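Antifreeze protein (Uncultured bacterium, PDB 6EIO) binds ice, probably through two faces of its surface, as an antifreeze protein of an uncultured Antarctic bacterium. Local coordinates at residues 38-43 / 217-222; 179-184 / 197-202. One frame throughout, in Å; residues are numbered along the deposited sequence. Where two conformers were deposited one is given.

Contact 1 (38-43 / 217-222); sequences VIAGSS and GAVTME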
loop_
_atom_site.group_PDB
_atom_site.type_symbol
_atom_site.label_atom_id
_atom_site.label_comp_id
_atom_site.label_asym_id
_atom_site.label_seq_id
_atom_site.Cartn_x
_atom_site.Cartn_y
_atom_site.Cartn_z
ATOM N N VAL A 38 6.248 -3.136 6.700
ATOM C CA VAL A 38 5.245 -4.191 6.770
ATOM C C VAL A 38 4.692 -4.240 8.184
ATOM O O VAL A 38 5.472 -4.248 9.145
ATOM C CB VAL A 38 5.854 -5.560 6.400
ATOM C CG1 VAL A 38 4.804 -6.668 6.564
ATOM C CG2 VAL A 38 6.402 -5.558 4.973
ATOM N N ILE A 39 3.365 -4.291 8.311
ATOM C CA ILE A 39 2.685 -4.538 9.579
ATOM C C ILE A 39 1.575 -5.546 9.319
ATOM O O ILE A 39 0.880 -5.447 8.305
ATOM C CB ILE A 39 2.042 -3.255 10.179
ATOM C CG1 ILE A 39 3.118 -2.233 10.522
ATOM C CG2 ILE A 39 1.154 -3.598 11.372
ATOM C CD1 ILE A 39 2.602 -0.917 11.076
ATOM N N ALA A 40 1.401 -6.495 10.238
ATOM C CA ALA A 40 0.284 -7.422 10.198
ATOM C C ALA A 40 -0.409 -7.472 11.552
ATOM O O ALA A 40 0.121 -7.020 12.574
ATOM C CB ALA A 40 0.753 -8.824 9.791
ATOM N N GLY A 41 -1.591 -8.082 11.551
ATOM C CA GLY A 41 -2.363 -8.287 12.761
ATOM C C GLY A 41 -2.306 -9.709 13.292
ATOM O O GLY A 41 -1.977 -9.924 14.459
ATOM N N SER A 42 -2.636 -10.689 12.458
ATOM C CA SER A 42 -2.788 -12.044 12.958
ATOM C C SER A 42 -1.497 -12.854 12.905
ATOM O O SER A 42 -1.201 -13.588 13.853
ATOM C CB SER A 42 -3.917 -12.757 12.203
ATOM O OG SER A 42 -3.650 -12.802 10.814
ATOM N N SER A 43 -0.737 -12.757 11.811
ATOM C CA SER A 43 0.515 -13.487 11.656
ATOM C C SER A 43 1.237 -12.941 10.433
ATOM O O SER A 43 0.672 -12.200 9.625
ATOM C CB SER A 43 0.282 -14.992 11.509
ATOM O OG SER A 43 -0.389 -15.288 10.297
ATOM N N GLY A 217 -5.695 -9.170 9.547
ATOM C CA GLY A 217 -5.224 -10.412 8.991
ATOM C C GLY A 217 -3.720 -10.494 8.879
ATOM O O GLY A 217 -2.974 -9.894 9.664
ATOM N N ALA A 218 -3.290 -11.294 7.918
ATOM C CA ALA A 218 -1.916 -11.738 7.821
ATOM C C ALA A 218 -1.231 -11.110 6.625
ATOM O O ALA A 218 -1.871 -10.822 5.604
ATOM C CB ALA A 218 -1.873 -13.250 7.641
ATOM N N VAL A 219 0.088 -10.981 6.716
ATOM C CA VAL A 219 0.916 -10.690 5.554
ATOM C C VAL A 219 1.681 -11.952 5.186
ATOM O O VAL A 219 2.397 -12.526 6.017
ATOM C CB VAL A 219 1.857 -9.495 5.771
ATOM C CG1 VAL A 219 2.730 -9.298 4.541
ATOM C CG2 VAL A 219 1.050 -8.232 6.020
ATOM N N THR A 220 1.516 -12.369 3.929
ATOM C CA THR A 220 2.178 -13.537 3.367
ATOM C C THR A 220 3.116 -13.067 2.261
ATOM O O THR A 220 2.719 -12.274 1.408
ATOM C CB THR A 220 1.144 -14.529 2.822
ATOM O OG1 THR A 220 0.250 -14.909 3.870
ATOM C CG2 THR A 220 1.788 -15.775 2.252
ATOM N N MET A 221 4.351 -13.561 2.297
ATOM C CA MET A 221 5.406 -13.128 1.403
ATOM C C MET A 221 6.120 -14.343 0.825
ATOM O O MET A 221 6.246 -15.386 1.479
ATOM C CB MET A 221 6.403 -12.229 2.177
ATOM C CG MET A 221 5.811 -10.882 2.593
ATOM S SD MET A 221 6.821 -10.009 3.817
ATOM C CE MET A 221 6.546 -11.057 5.232
ATOM N N GLU A 222 6.605 -14.194 -0.399
ATOM C CA GLU A 222 7.438 -15.217 -1.025
ATOM C C GLU A 222 8.470 -14.514 -1.910
ATOM O O GLU A 222 8.140 -13.920 -2.933
ATOM C CB GLU A 222 6.584 -16.211 -1.811
ATOM C CG GLU A 222 7.428 -17.320 -2.416
ATOM C CD GLU A 222 6.677 -18.584 -2.838
ATOM O OE1 GLU A 222 5.448 -18.653 -2.691
ATOM O OE2 GLU A 222 7.380 -19.501 -3.316
#
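With CG1 anti to the backbone N in both Val38 (chi1 176°) and Val219 (chi1 177°), the two valines cross obliquely and meet through these methyls, CG1 to CG1 at 3.9 Å. The other branch of Val219 turns to a different partner: its CG2 lies 3.8 Å from Ala40 CB and 3.6 Å from Ile39 O, so this one side chain packs against three residues of strand 38-40. The strands themselves are not paired. They belong to different walls of the beta-solenoid, and the chain turns a corner through Gly41 and Ser42 before running on as strand 43-47, the neighbour of strand 219-222.

That corner is held by backbone bonds. Gly217 O accepts two N-H groups at once. Gly41 N comes nearly along the C=O axis at 3.0 Å, while Ser42 N stands well above the carbonyl plane at 2.9 Å, with an N-H...O angle of 173°. Beyond the turn the roles reverse: Val219 N donates to Ser43 O at 3.2 Å, in the plane of that carbonyl, and Ala218 CA makes a CA-H...O contact with the same oxygen. Ala218 CB meets Ser43 OG at 3.7 Å.

Around the contact, Ile39 faces the other way, onto Ala86 and Ile90 of helix 81-99, and Val38 reaches Phe226. Ala218 N donates to Ser199 OG on the neighbouring coil.

The chemistry is therefore split in two: hydrocarbon against hydrocarbon at the valines, and main chain to main chain at the turn. Two donors satisfy the carbonyl of buried Gly217, which implies that main-chain hydrogen bonds, not a charged pair, hold the corner.

Contact 2 (179-184 / 197-202); sequences SSSASF and LESITF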
loop_
_atom_site.group_PDB
_atom_site.type_symbol
_atom_site.label_atom_id
_atom_site.label_comp_id
_atom_site.label_asym_id
_atom_site.label_seq_id
_atom_site.Cartn_x
_atom_site.Cartn_y
_atom_site.Cartn_z
ATOM N N SER A 179 -10.782 -2.591 1.681
ATOM C CA SER A 179 -11.756 -2.977 2.691
ATOM C C SER A 179 -11.749 -4.466 2.993
ATOM O O SER A 179 -12.313 -4.878 4.012
ATOM C CB SER A 179 -13.157 -2.531 2.280
ATOM O OG SER A 179 -13.246 -1.126 2.133
ATOM N N SER A 180 -11.134 -5.277 2.136
ATOM C CA SER A 180 -10.948 -6.688 2.461
ATOM C C SER A 180 -9.461 -7.003 2.382
ATOM O O SER A 180 -8.720 -6.576 3.273
ATOM C CB SER A 180 -11.892 -7.607 1.700
ATOM O OG SER A 180 -11.614 -7.482 0.341
ATOM N N SER A 181 -8.999 -7.730 1.355
ATOM C CA SER A 181 -7.622 -8.173 1.239
ATOM C C SER A 181 -7.030 -7.774 -0.108
ATOM O O SER A 181 -7.743 -7.443 -1.062
ATOM C CB SER A 181 -7.536 -9.687 1.395
ATOM O OG SER A 181 -7.827 -10.075 2.731
ATOM N N ALA A 182 -5.700 -7.827 -0.165
ATOM C CA ALA A 182 -4.957 -7.554 -1.383
ATOM C C ALA A 182 -4.055 -8.733 -1.730
ATOM O O ALA A 182 -3.498 -9.385 -0.841
ATOM C CB ALA A 182 -4.104 -6.296 -1.238
ATOM N N SER A 183 -3.900 -8.984 -3.034
ATOM C CA SER A 183 -3.022 -10.052 -3.500
ATOM C C SER A 183 -2.289 -9.595 -4.756
ATOM O O SER A 183 -2.896 -9.239 -5.771
ATOM C CB SER A 183 -3.800 -11.346 -3.740
ATOM O OG SER A 183 -2.956 -12.493 -3.703
ATOM N N PHE A 184 -0.964 -9.640 -4.676
ATOM C CA PHE A 184 -0.089 -9.155 -5.728
ATOM C C PHE A 184 0.595 -10.328 -6.421
ATOM O O PHE A 184 1.323 -11.105 -5.796
ATOM C CB PHE A 184 0.920 -8.164 -5.146
ATOM C CG PHE A 184 0.232 -7.000 -4.490
ATOM C CD1 PHE A 184 -0.405 -6.048 -5.278
ATOM C CD2 PHE A 184 0.140 -6.893 -3.108
ATOM C CE1 PHE A 184 -1.095 -5.005 -4.693
ATOM C CE2 PHE A 184 -0.542 -5.833 -2.522
ATOM C CZ PHE A 184 -1.161 -4.891 -3.316
ATOM N N LEU A 197 -7.969 -3.996 5.574
ATOM C CA LEU A 197 -8.641 -4.429 6.791
ATOM C C LEU A 197 -8.208 -5.832 7.189
ATOM O O LEU A 197 -8.044 -6.126 8.384
ATOM C CB LEU A 197 -10.155 -4.382 6.579
ATOM C CG LEU A 197 -10.995 -4.728 7.814
ATOM C CD1 LEU A 197 -10.750 -3.723 8.935
ATOM C CD2 LEU A 197 -12.456 -4.772 7.452
ATOM N N GLU A 198 -8.079 -6.714 6.196
ATOM C CA GLU A 198 -7.832 -8.128 6.434
ATOM C C GLU A 198 -6.375 -8.467 6.113
ATOM O O GLU A 198 -5.497 -8.129 6.912
ATOM C CB GLU A 198 -8.882 -8.991 5.716
ATOM C CG GLU A 198 -10.295 -8.761 6.280
ATOM C CD GLU A 198 -10.497 -9.248 7.729
ATOM O OE1 GLU A 198 -9.609 -9.935 8.294
ATOM O OE2 GLU A 198 -11.570 -8.945 8.293
ATOM N N SER A 199 -6.111 -9.135 4.993
ATOM C CA SER A 199 -4.805 -9.706 4.711
ATOM C C SER A 199 -4.189 -9.120 3.440
ATOM O O SER A 199 -4.875 -8.545 2.585
ATOM C CB SER A 199 -4.932 -11.210 4.569
ATOM O OG SER A 199 -5.267 -11.808 5.809
ATOM N N ILE A 200 -2.868 -9.277 3.330
ATOM C CA ILE A 200 -2.118 -8.860 2.145
ATOM C C ILE A 200 -1.155 -9.982 1.795
ATOM O O ILE A 200 -0.386 -10.432 2.652
ATOM C CB ILE A 200 -1.338 -7.547 2.377
ATOM C CG1 ILE A 200 -2.266 -6.415 2.806
ATOM C CG2 ILE A 200 -0.572 -7.192 1.114
ATOM C CD1 ILE A 200 -1.534 -5.155 3.277
ATOM N N THR A 201 -1.179 -10.416 0.533
ATOM C CA THR A 201 -0.282 -11.456 0.047
ATOM C C THR A 201 0.518 -10.937 -1.139
ATOM O O THR A 201 -0.046 -10.320 -2.051
ATOM C CB THR A 201 -1.065 -12.701 -0.359
ATOM O OG1 THR A 201 -1.666 -13.229 0.821
ATOM C CG2 THR A 201 -0.178 -13.761 -1.027
ATOM N N PHE A 202 1.824 -11.229 -1.124
ATOM C CA PHE A 202 2.722 -10.962 -2.242
ATOM C C PHE A 202 3.265 -12.306 -2.731
ATOM O O PHE A 202 3.877 -13.055 -1.959
ATOM C CB PHE A 202 3.891 -10.028 -1.850
ATOM C CG PHE A 202 3.525 -8.527 -1.754
ATOM C CD1 PHE A 202 2.910 -8.003 -0.617
ATOM C CD2 PHE A 202 3.860 -7.636 -2.787
ATOM C CE1 PHE A 202 2.595 -6.656 -0.538
ATOM C CE2 PHE A 202 3.551 -6.285 -2.697
ATOM C CZ PHE A 202 2.919 -5.800 -1.574
#
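Phe184 lays its CD2 over the centre of the Phe202 ring, 3.3 Å above the plane, where its closest partner is Phe202 CZ at 3.4 Å. The pair belongs to two successive coils of the beta-solenoid, whose strands 182-184 and 200-202 run parallel in one wall, their short axes approaching to 4.7 Å and diverging by 4°. The two side chains lie side by side and point the same way, yet the rings are tilted 33° against each other, an oblique meeting. Phe202 was modelled in two conformers, and this holds for one of them.

At the edge of the Phe184 ring, near its plane, Ile200 CG2 approaches CE2 at 3.9 Å. Ala182 joins the same buried face. Leu155 of strand 155-157 continues this face, and Phe226 of strand 225-227, from another wall, meets Phe202 edge-to-face. An alanine in place of Phe184 would probably open a gap between the coils, leaving one face of Phe202 and the CG2 methyl of Ile200 without the ring they pack on. Ser183 and Thr201 share the opposite, less buried face.

Along the strands a regular parallel ladder binds the coils: Ala182 N to Ser199 O at 3.0 Å, Thr201 N to Ala182 O at 2.9 Å, and Phe184 N to Thr201 O.

Before the strands the pattern changes. Ser180 O takes the N-H of Glu198, and one residue earlier Leu197 sets CB and CD2 against Ser179 O, with Tyr94 of helix 81-99 close to both residues. Ser199 OG serves elsewhere, accepting from Ala218 N. Ser181 OG, anti to its own carbonyl carbon (chi1 -69°), swings toward the next coil and accepts the N-H of Ser199, with Ser199 N 3.0 Å from Ser181 OG.

Both contacts stack coils of the same solenoid, and share a wall: strand 219-222 of contact 1 is the sheet neighbour of strand 200-202 of contact 2, with a probable hydrogen bond from Phe202 N to Thr220 O. Contact 1 is the more buried and spans a corner: strand 38-40 comes from another wall, while Ser43 meets 219-222 within the shared one. Contact 2 is partly buried and lies within one wall, with an aromatic inner face and a hydroxyl-bearing outer one. The turns differ accordingly: a shared backbone carbonyl secures 38-43 to 217-222, whereas a serine hydroxyl supplements the main chain between 179-184 and 197-202. Gly217 N, probably bonded to Glu198 O, links the two turns.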